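D-xylonate dehydratase (Caulobacter crescentus, PDB 5OYN) catalyses the dehydration of D-xylonate to 2-dehydro-3-deoxy-D-arabinonate in D-xylose degradation, and acts on D-gluconate with similar efficiency, using a [2Fe-2S] cluster and magnesium. Local coordinates at residues A[163-168]-A[328-333]; A[211-216]-A[319-324]; A[178-183]-A[499-504]. One frame throughout, in Å; residues are numbered along the deposited sequence.

Contact 1: A[163-168]-A[328-333]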
loop_
_atom_site.group_PDB
_atom_site.type_symbol
_atom_site.label_atom_id
_atom_site.label_comp_id
_atom_site.label_asym_id
_atom_site.label_seq_id
_atom_site.Cartn_x
_atom_site.Cartn_y
_atom_site.Cartn_z
ATOM N N MET A 163 6.203 -4.585 -21.074
ATOM C CA MET A 163 7.162 -5.301 -20.248
ATOM C C MET A 163 8.574 -5.139 -20.799
ATOM O O MET A 163 8.788 -4.635 -21.907
ATOM C CB MET A 163 6.816 -6.785 -20.188
ATOM C CG MET A 163 5.619 -7.100 -19.344
ATOM S SD MET A 163 5.079 -8.802 -19.540
ATOM C CE MET A 163 4.906 -8.946 -21.317
ATOM N N LEU A 164 9.553 -5.582 -20.012
ATOM C CA LEU A 164 10.934 -5.588 -20.471
ATOM C C LEU A 164 11.118 -6.655 -21.553
ATOM O O LEU A 164 10.241 -7.490 -21.789
ATOM C CB LEU A 164 11.874 -5.838 -19.298
ATOM C CG LEU A 164 11.819 -4.808 -18.172
ATOM C CD1 LEU A 164 12.669 -5.268 -16.985
ATOM C CD2 LEU A 164 12.266 -3.449 -18.684
ATOM N N ASP A 165 12.271 -6.616 -22.226
ATOM C CA ASP A 165 12.572 -7.632 -23.234
ATOM C C ASP A 165 12.606 -9.011 -22.591
ATOM O O ASP A 165 13.118 -9.184 -21.486
ATOM C CB ASP A 165 13.929 -7.388 -23.907
ATOM C CG ASP A 165 14.031 -6.054 -24.628
ATOM O OD1 ASP A 165 12.984 -5.434 -24.964
ATOM O OD2 ASP A 165 15.198 -5.635 -24.869
ATOM N N GLY A 166 12.085 -10.005 -23.293
ATOM C CA GLY A 166 12.154 -11.383 -22.844
ATOM C C GLY A 166 13.212 -12.119 -23.644
ATOM O O GLY A 166 13.407 -11.845 -24.831
ATOM N N TRP A 167 13.902 -13.045 -22.975
ATOM C CA TRP A 167 14.993 -13.791 -23.589
ATOM C C TRP A 167 14.865 -15.274 -23.274
ATOM O O TRP A 167 14.477 -15.656 -22.165
ATOM C CB TRP A 167 16.341 -13.292 -23.112
ATOM C CG TRP A 167 16.658 -11.893 -23.510
ATOM C CD1 TRP A 167 16.322 -10.752 -22.842
ATOM C CD2 TRP A 167 17.410 -11.482 -24.647
ATOM N NE1 TRP A 167 16.820 -9.652 -23.497
ATOM C CE2 TRP A 167 17.488 -10.077 -24.614
ATOM C CE3 TRP A 167 18.021 -12.164 -25.698
ATOM C CZ2 TRP A 167 18.143 -9.347 -25.593
ATOM C CZ3 TRP A 167 18.671 -11.439 -26.667
ATOM C CH2 TRP A 167 18.732 -10.046 -26.607
ATOM N N HIS A 168 15.178 -16.107 -24.261
ATOM C CA HIS A 168 15.197 -17.557 -24.081
ATOM C C HIS A 168 16.365 -18.067 -24.901
ATOM O O HIS A 168 16.356 -17.945 -26.129
ATOM C CB HIS A 168 13.887 -18.210 -24.518
ATOM C CG HIS A 168 13.571 -19.498 -23.812
ATOM N ND1 HIS A 168 13.250 -19.559 -22.471
ATOM C CD2 HIS A 168 13.491 -20.770 -24.273
ATOM C CE1 HIS A 168 12.998 -20.812 -22.133
ATOM N NE2 HIS A 168 13.135 -21.568 -23.209
ATOM N N LEU A 328 11.924 -5.340 -29.610
ATOM C CA LEU A 328 10.765 -5.277 -28.733
ATOM C C LEU A 328 10.649 -3.882 -28.130
ATOM O O LEU A 328 11.401 -2.978 -28.507
ATOM C CB LEU A 328 10.871 -6.340 -27.646
ATOM C CG LEU A 328 11.006 -7.800 -28.093
ATOM C CD1 LEU A 328 11.026 -8.719 -26.886
ATOM C CD2 LEU A 328 9.887 -8.206 -28.999
ATOM N N GLY A 329 9.723 -3.709 -27.181
ATOM C CA GLY A 329 9.372 -2.374 -26.704
ATOM C C GLY A 329 10.529 -1.575 -26.123
ATOM O O GLY A 329 10.558 -0.346 -26.236
ATOM N N GLU A 330 11.497 -2.246 -25.504
ATOM C CA GLU A 330 12.620 -1.519 -24.928
ATOM C C GLU A 330 13.421 -0.804 -26.001
ATOM O O GLU A 330 13.715 0.388 -25.876
ATOM C CB GLU A 330 13.517 -2.468 -24.146
ATOM C CG GLU A 330 12.958 -2.887 -22.792
ATOM C CD GLU A 330 14.049 -3.359 -21.867
ATOM O OE1 GLU A 330 14.750 -2.474 -21.338
ATOM O OE2 GLU A 330 14.226 -4.593 -21.691
ATOM N N ARG A 331 13.805 -1.518 -27.061
ATOM C CA ARG A 331 14.581 -0.876 -28.119
ATOM C C ARG A 331 13.771 0.227 -28.802
ATOM O O ARG A 331 14.309 1.298 -29.133
ATOM C CB ARG A 331 15.054 -1.917 -29.128
ATOM C CG ARG A 331 16.183 -2.813 -28.626
ATOM C CD ARG A 331 17.465 -2.035 -28.334
ATOM N NE ARG A 331 18.049 -1.338 -29.487
ATOM C CZ ARG A 331 18.876 -1.889 -30.382
ATOM N NH1 ARG A 331 19.214 -3.167 -30.298
ATOM N NH2 ARG A 331 19.372 -1.157 -31.374
ATOM N N PHE A 332 12.466 -0.004 -28.985
ATOM C CA PHE A 332 11.630 0.999 -29.618
ATOM C C PHE A 332 11.660 2.303 -28.829
ATOM O O PHE A 332 11.902 3.381 -29.391
ATOM C CB PHE A 332 10.203 0.469 -29.767
ATOM C CG PHE A 332 9.248 1.474 -30.365
ATOM C CD1 PHE A 332 9.575 2.157 -31.537
ATOM C CD2 PHE A 332 8.031 1.749 -29.749
ATOM C CE1 PHE A 332 8.715 3.081 -32.079
ATOM C CE2 PHE A 332 7.162 2.676 -30.287
ATOM C CZ PHE A 332 7.504 3.345 -31.450
ATOM N N HIS A 333 11.460 2.220 -27.512
ATOM C CA HIS A 333 11.386 3.440 -26.714
ATOM C C HIS A 333 12.749 4.125 -26.608
ATOM O O HIS A 333 12.832 5.359 -26.592
ATOM C CB HIS A 333 10.817 3.136 -25.323
ATOM C CG HIS A 333 11.012 4.258 -24.355
ATOM N ND1 HIS A 333 12.077 4.309 -23.482
ATOM C CD2 HIS A 333 10.324 5.411 -24.179
ATOM C CE1 HIS A 333 12.023 5.432 -22.789
ATOM N NE2 HIS A 333 10.969 6.118 -23.193
HETATM O O HOH W 1 10.595 -4.541 -24.457
#
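The direct polar link is a hydrogen bond from the backbone of Asp165 to the side chain of Glu330, in the first turn of helix 329-335. Asp165 N lies 2.9 Å from Glu330 OE2 with the hydrogen almost on line (177°), and OE2 receives it on its anti lone pair, turned away from OE1. The extended chain of Glu330 brings its carboxylate to the loop, and OE1 is hydrogen-bonded to Tyr240 OH, so each oxygen of this buried acid has a polar partner.

A water makes the second polar bridge. It accepts from Glu330 N at 2.7 Å and donates to Asp165 OD1 at 2.6 Å and to Met163 O at 3.1 Å. Asp165 thus reaches an amide at the start of the helix through the water, where the helix end would probably help to stabilise its negative charge.

The two acids also lie close as like charges: Asp165 OD2 is 3.5 Å from Glu330 OE2, with the carboxylate planes 46° apart, which is likely to raise the proton affinity of one or both.

Van der Waals packing surrounds these polar atoms. Both acids hold CG anti to the carbonyl carbon (Glu330 chi1 -76°) and cross obliquely, so that Asp165 OD1 sits against the CB and CG methylenes of Glu330 and by Leu328 CB. Leu164 CD2 rests 3.6 Å from Glu330 CD. The N-cap residue Leu328 packs CD1 loosely by Gly166 N at 4.0 Å, and Leu172 touches both Asp165 and Leu328.

The arrangement is a loop packed on the N-terminal end of a helix, with a water between them: the loop after strand 155-159 meets helix 329-335, with the Leu328 side chain about 9 Å from that of Cys210, a ligand of the [2Fe-2S] cluster.

Contact 2: A[211-216]-A[319-324]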
loop_
_atom_site.group_PDB
_atom_site.type_symbol
_atom_site.label_atom_id
_atom_site.label_comp_id
_atom_site.label_asym_id
_atom_site.label_seq_id
_atom_site.Cartn_x
_atom_site.Cartn_y
_atom_site.Cartn_z
ATOM N N ASN A 211 4.976 -6.862 -25.001
ATOM C CA ASN A 211 6.170 -6.093 -25.342
ATOM C C ASN A 211 6.473 -6.078 -26.833
ATOM O O ASN A 211 7.500 -5.523 -27.234
ATOM C CB ASN A 211 7.400 -6.611 -24.565
ATOM C CG ASN A 211 7.643 -8.106 -24.749
ATOM O OD1 ASN A 211 7.101 -8.735 -25.667
ATOM N ND2 ASN A 211 8.476 -8.684 -23.873
ATOM N N THR A 212 5.622 -6.690 -27.648
ATOM C CA THR A 212 5.631 -6.583 -29.102
ATOM C C THR A 212 4.717 -5.438 -29.542
ATOM O O THR A 212 3.946 -4.886 -28.751
ATOM C CB THR A 212 5.161 -7.896 -29.709
ATOM O OG1 THR A 212 4.082 -8.405 -28.911
ATOM C CG2 THR A 212 6.293 -8.908 -29.713
ATOM N N MET A 213 4.788 -5.080 -30.825
ATOM C CA MET A 213 3.890 -4.057 -31.364
ATOM C C MET A 213 2.499 -4.642 -31.632
ATOM O O MET A 213 2.003 -4.688 -32.757
ATOM C CB MET A 213 4.484 -3.448 -32.621
ATOM C CG MET A 213 3.631 -2.345 -33.239
ATOM S SD MET A 213 3.516 -0.891 -32.200
ATOM C CE MET A 213 5.224 -0.341 -32.304
ATOM N N GLY A 214 1.874 -5.117 -30.565
ATOM C CA GLY A 214 0.533 -5.652 -30.624
ATOM C C GLY A 214 -0.495 -4.570 -30.379
ATOM O O GLY A 214 -0.233 -3.378 -30.560
ATOM N N THR A 215 -1.686 -4.993 -29.949
ATOM C CA THR A 215 -2.780 -4.036 -29.809
ATOM C C THR A 215 -2.478 -3.013 -28.728
ATOM O O THR A 215 -2.790 -1.824 -28.894
ATOM C CB THR A 215 -4.093 -4.751 -29.497
ATOM O OG1 THR A 215 -4.239 -5.880 -30.361
ATOM C CG2 THR A 215 -5.267 -3.804 -29.683
ATOM N N ALA A 216 -1.863 -3.457 -27.621
ATOM C CA ALA A 216 -1.604 -2.567 -26.492
ATOM C C ALA A 216 -0.572 -1.509 -26.853
ATOM O O ALA A 216 -0.783 -0.315 -26.615
ATOM C CB ALA A 216 -1.143 -3.371 -25.274
ATOM N N VAL A 319 9.304 0.930 -38.051
ATOM C CA VAL A 319 9.744 0.484 -36.729
ATOM C C VAL A 319 10.086 -0.998 -36.792
ATOM O O VAL A 319 9.294 -1.814 -37.278
ATOM C CB VAL A 319 8.708 0.787 -35.626
ATOM C CG1 VAL A 319 8.146 2.185 -35.791
ATOM C CG2 VAL A 319 7.604 -0.256 -35.563
ATOM N N ASN A 320 11.277 -1.339 -36.303
ATOM C CA ASN A 320 11.847 -2.674 -36.467
ATOM C C ASN A 320 11.504 -3.539 -35.252
ATOM O O ASN A 320 12.359 -3.974 -34.491
ATOM C CB ASN A 320 13.349 -2.577 -36.683
ATOM C CG ASN A 320 13.937 -3.874 -37.178
ATOM O OD1 ASN A 320 13.200 -4.823 -37.475
ATOM N ND2 ASN A 320 15.267 -3.938 -37.252
ATOM N N MET A 321 10.213 -3.826 -35.123
ATOM C CA MET A 321 9.642 -4.433 -33.936
ATOM C C MET A 321 8.771 -5.629 -34.306
ATOM O O MET A 321 7.926 -5.533 -35.203
ATOM C CB MET A 321 8.808 -3.391 -33.182
ATOM C CG MET A 321 8.879 -3.475 -31.681
ATOM S SD MET A 321 8.002 -2.102 -30.925
ATOM C CE MET A 321 7.008 -2.995 -29.713
ATOM N N GLN A 322 8.947 -6.744 -33.583
ATOM C CA GLN A 322 8.047 -7.889 -33.667
ATOM C C GLN A 322 6.595 -7.443 -33.524
ATOM O O GLN A 322 6.309 -6.534 -32.739
ATOM C CB GLN A 322 8.407 -8.910 -32.586
ATOM C CG GLN A 322 9.408 -9.936 -33.064
ATOM C CD GLN A 322 10.043 -10.747 -31.951
ATOM O OE1 GLN A 322 9.408 -11.624 -31.355
ATOM N NE2 GLN A 322 11.312 -10.463 -31.668
ATOM N N PRO A 323 5.642 -8.051 -34.246
ATOM C CA PRO A 323 5.761 -9.184 -35.175
ATOM C C PRO A 323 6.287 -8.832 -36.564
ATOM O O PRO A 323 6.816 -9.716 -37.231
ATOM C CB PRO A 323 4.322 -9.704 -35.274
ATOM C CG PRO A 323 3.490 -8.523 -35.021
ATOM C CD PRO A 323 4.238 -7.667 -34.031
ATOM N N ALA A 324 6.162 -7.574 -36.990
ATOM C CA ALA A 324 6.638 -7.217 -38.324
ATOM C C ALA A 324 8.156 -7.311 -38.444
ATOM O O ALA A 324 8.670 -7.633 -39.520
ATOM C CB ALA A 324 6.171 -5.810 -38.691
#
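Val319 opens the run 319-324 by setting CG2 4.0 Å from the terminal methyl CE of Met213, whose chain, bent at its last two torsions, crosses it at about a right angle. At Met321 the side chain again crosses Met213 at about a right angle, SD lying 3.6 Å from Met213 CE, while its own bent tip brings CE to the peptide between Thr212 and Met213. An alanine here would remove CG, SD and CE and would probably loosen the packing around Met213, which Phe332 of helix 329-335 also borders.

Gln322 carries the hydrogen bond: Met213 N donates to Gln322 O at 2.8 Å, nearly straight (165°) and in the carbonyl plane. Beside it Gln322 CB meets Thr212 CG2 at 3.6 Å, the Thr212 hydroxyl being bonded to Ser175 O. Pro323, behind a cis peptide bond, places CD 3.9 Å from Met213 O.

The partner 211-216, with an inverse gamma turn centred on Met213, follows cluster ligand Cys210 and enters helix 215-225. The run 319-324 thus packs behind the segment that leads from Cys210 to Ala216, which lines the [2Fe-2S] site.

Contact 3: A[178-183]-A[499-504]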
loop_
_atom_site.group_PDB
_atom_site.type_symbol
_atom_site.label_atom_id
_atom_site.label_comp_id
_atom_site.label_asym_id
_atom_site.label_seq_id
_atom_site.Cartn_x
_atom_site.Cartn_y
_atom_site.Cartn_z
ATOM N N VAL A 178 5.456 -15.304 -29.373
ATOM C CA VAL A 178 6.083 -16.555 -28.964
ATOM C C VAL A 178 5.060 -17.685 -28.969
ATOM O O VAL A 178 5.398 -18.829 -29.276
ATOM C CB VAL A 178 6.788 -16.382 -27.594
ATOM C CG1 VAL A 178 5.797 -16.367 -26.421
ATOM C CG2 VAL A 178 7.835 -17.456 -27.393
ATOM N N ILE A 179 3.789 -17.385 -28.693
ATOM C CA ILE A 179 2.769 -18.430 -28.725
ATOM C C ILE A 179 2.560 -18.934 -30.151
ATOM O O ILE A 179 2.529 -20.146 -30.393
ATOM C CB ILE A 179 1.450 -17.926 -28.113
ATOM C CG1 ILE A 179 1.659 -17.433 -26.668
ATOM C CG2 ILE A 179 0.385 -19.015 -28.176
ATOM C CD1 ILE A 179 2.422 -18.380 -25.764
ATOM N N TRP A 180 2.412 -18.018 -31.118
ATOM C CA TRP A 180 2.148 -18.430 -32.498
ATOM C C TRP A 180 3.347 -19.132 -33.120
ATOM O O TRP A 180 3.170 -20.091 -33.877
ATOM C CB TRP A 180 1.744 -17.231 -33.351
ATOM C CG TRP A 180 1.032 -16.180 -32.587
ATOM C CD1 TRP A 180 1.344 -14.848 -32.531
ATOM C CD2 TRP A 180 -0.114 -16.360 -31.757
ATOM N NE1 TRP A 180 0.462 -14.190 -31.709
ATOM C CE2 TRP A 180 -0.441 -15.096 -31.216
ATOM C CE3 TRP A 180 -0.898 -17.465 -31.412
ATOM C CZ2 TRP A 180 -1.529 -14.905 -30.360
ATOM C CZ3 TRP A 180 -1.980 -17.273 -30.544
ATOM C CH2 TRP A 180 -2.285 -16.003 -30.036
ATOM N N ARG A 181 4.576 -18.670 -32.832
ATOM C CA ARG A 181 5.757 -19.388 -33.318
ATOM C C ARG A 181 5.912 -20.734 -32.629
ATOM O O ARG A 181 6.417 -21.682 -33.229
ATOM C CB ARG A 181 7.040 -18.569 -33.122
ATOM C CG ARG A 181 6.961 -17.151 -33.641
ATOM C CD ARG A 181 8.309 -16.532 -34.001
ATOM N NE ARG A 181 8.099 -15.504 -35.031
ATOM C CZ ARG A 181 8.541 -14.246 -34.967
ATOM N NH1 ARG A 181 9.256 -13.830 -33.917
ATOM N NH2 ARG A 181 8.270 -13.398 -35.964
ATOM N N SER A 182 5.494 -20.845 -31.377
ATOM C CA SER A 182 5.669 -22.109 -30.686
ATOM C C SER A 182 4.593 -23.108 -31.055
ATOM O O SER A 182 4.826 -24.314 -30.918
ATOM C CB SER A 182 5.703 -21.895 -29.167
ATOM O OG SER A 182 6.994 -21.449 -28.777
ATOM N N ARG A 183 3.422 -22.633 -31.501
ATOM C CA ARG A 183 2.411 -23.536 -32.044
ATOM C C ARG A 183 2.936 -24.266 -33.278
ATOM O O ARG A 183 2.591 -25.430 -33.511
ATOM C CB ARG A 183 1.130 -22.759 -32.373
ATOM C CG ARG A 183 0.238 -22.472 -31.167
ATOM C CD ARG A 183 -1.248 -22.570 -31.496
ATOM N NE ARG A 183 -1.879 -21.264 -31.692
ATOM C CZ ARG A 183 -3.137 -20.952 -31.357
ATOM N NH1 ARG A 183 -3.946 -21.842 -30.798
ATOM N NH2 ARG A 183 -3.601 -19.734 -31.593
ATOM N N SER A 499 -4.635 -11.728 -32.834
ATOM C CA SER A 499 -3.860 -10.946 -31.876
ATOM C C SER A 499 -2.988 -9.931 -32.603
ATOM O O SER A 499 -2.396 -10.226 -33.645
ATOM C CB SER A 499 -2.989 -11.857 -31.013
ATOM O OG SER A 499 -2.270 -11.114 -30.037
ATOM N N GLY A 500 -2.902 -8.728 -32.043
ATOM C CA GLY A 500 -2.017 -7.718 -32.590
ATOM C C GLY A 500 -0.581 -8.191 -32.664
ATOM O O GLY A 500 0.277 -7.559 -33.280
ATOM N N THR A 501 -0.315 -9.309 -32.018
ATOM C CA THR A 501 0.988 -9.941 -32.006
ATOM C C THR A 501 1.128 -10.999 -33.089
ATOM O O THR A 501 2.162 -11.677 -33.147
ATOM C CB THR A 501 1.228 -10.561 -30.623
ATOM O OG1 THR A 501 0.291 -11.624 -30.404
ATOM C CG2 THR A 501 1.003 -9.515 -29.557
ATOM N N ALA A 502 0.116 -11.172 -33.935
ATOM C CA ALA A 502 0.209 -12.187 -34.971
ATOM C C ALA A 502 1.157 -11.737 -36.071
ATOM O O ALA A 502 1.242 -10.547 -36.395
ATOM C CB ALA A 502 -1.166 -12.500 -35.558
ATOM N N ASP A 503 1.897 -12.700 -36.617
ATOM C CA ASP A 503 2.732 -12.523 -37.800
ATOM C C ASP A 503 2.113 -13.235 -39.009
ATOM O O ASP A 503 2.816 -13.762 -39.879
ATOM C CB ASP A 503 4.153 -13.021 -37.539
ATOM C CG ASP A 503 4.180 -14.442 -36.984
ATOM O OD1 ASP A 503 3.129 -14.912 -36.481
ATOM O OD2 ASP A 503 5.248 -15.092 -37.049
ATOM N N SER A 504 0.779 -13.227 -39.083
ATOM C CA SER A 504 0.022 -13.821 -40.176
ATOM C C SER A 504 -0.553 -12.710 -41.038
ATOM O O SER A 504 -1.276 -11.854 -40.503
ATOM C CB SER A 504 -1.107 -14.697 -39.638
ATOM O OG SER A 504 -0.604 -15.827 -38.965
#
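Trp180 of helix 177-187 carries the tight part of this contact, setting the NE1-CZ2 side of its indole against the type I beta turn Ser499-Ala502. Its NE1 donates to Thr501 OG1 at 2.9 Å, with an N-H...O angle of 156°. The oxygen sits only 9° out of the ring plane, so the bond meets the indole at its edge, and the side chains of Trp180 and Thr501 cross at about a right angle. The same hydroxyl is also hydrogen-bonded to Ser499 OG, 2.6 Å from Thr501 OG1, so two contacts fix its position. Further along the ring, Trp180 CZ2 packs on Ser499 CB at 3.4 Å. The turn itself is closed by Ala502 N bonding to Ser499 O at 2.7 Å, and Ile179 CB lies over the rim of one face of the indole.

Farther along the loop the fit is looser and the residues are partly exposed. Arg181 stretches out from the helix in an extended chain to form a long salt bridge, NE to Asp503 OD2 at 3.5 Å. The guanidinium and carboxylate planes are turned 73° apart, so the two groups do not meet flat and side by side. Asp503 OD2 has a stronger partner in Arg184 of the same helix, so Arg181 is a second, more distant partner of that oxygen. Arg183 forms salt bridges with Asp31 and the C-terminal carboxylate of His600, both of the third subunit.

The contact joins the N-terminal and C-terminal family regions at the active site. Ser499 lies about 3 Å, side chain to side chain, from the magnesium ligand Glu472, and the Thr501 side chain about 6 Å from the [2Fe-2S] cluster, consistent with a second-shell role for this turn.

Overall arrangement
From the N terminus, 163-168 comes first and waits until 328-333 for its partner; contact 1 thus ties the loop after strand 155-159 to helix 329-335. Before that, 178-183 opens contact 3, which closes at 499-504, so contacts 1 and 3 cross; it joins helix 177-187 to the loop between strands 492-494 and 507-511. Contact 2 lies wholly within both spans and links the start of helix 215-225 to the loop before helix 329-335. In space it also stands between them: Asn211 O probably accepts a hydrogen bond from Gly329 N of contact 1, while Pro323 and Thr212 pack on Ala502 and Thr501 of contact 3. Contacts 1 and 3 do not touch.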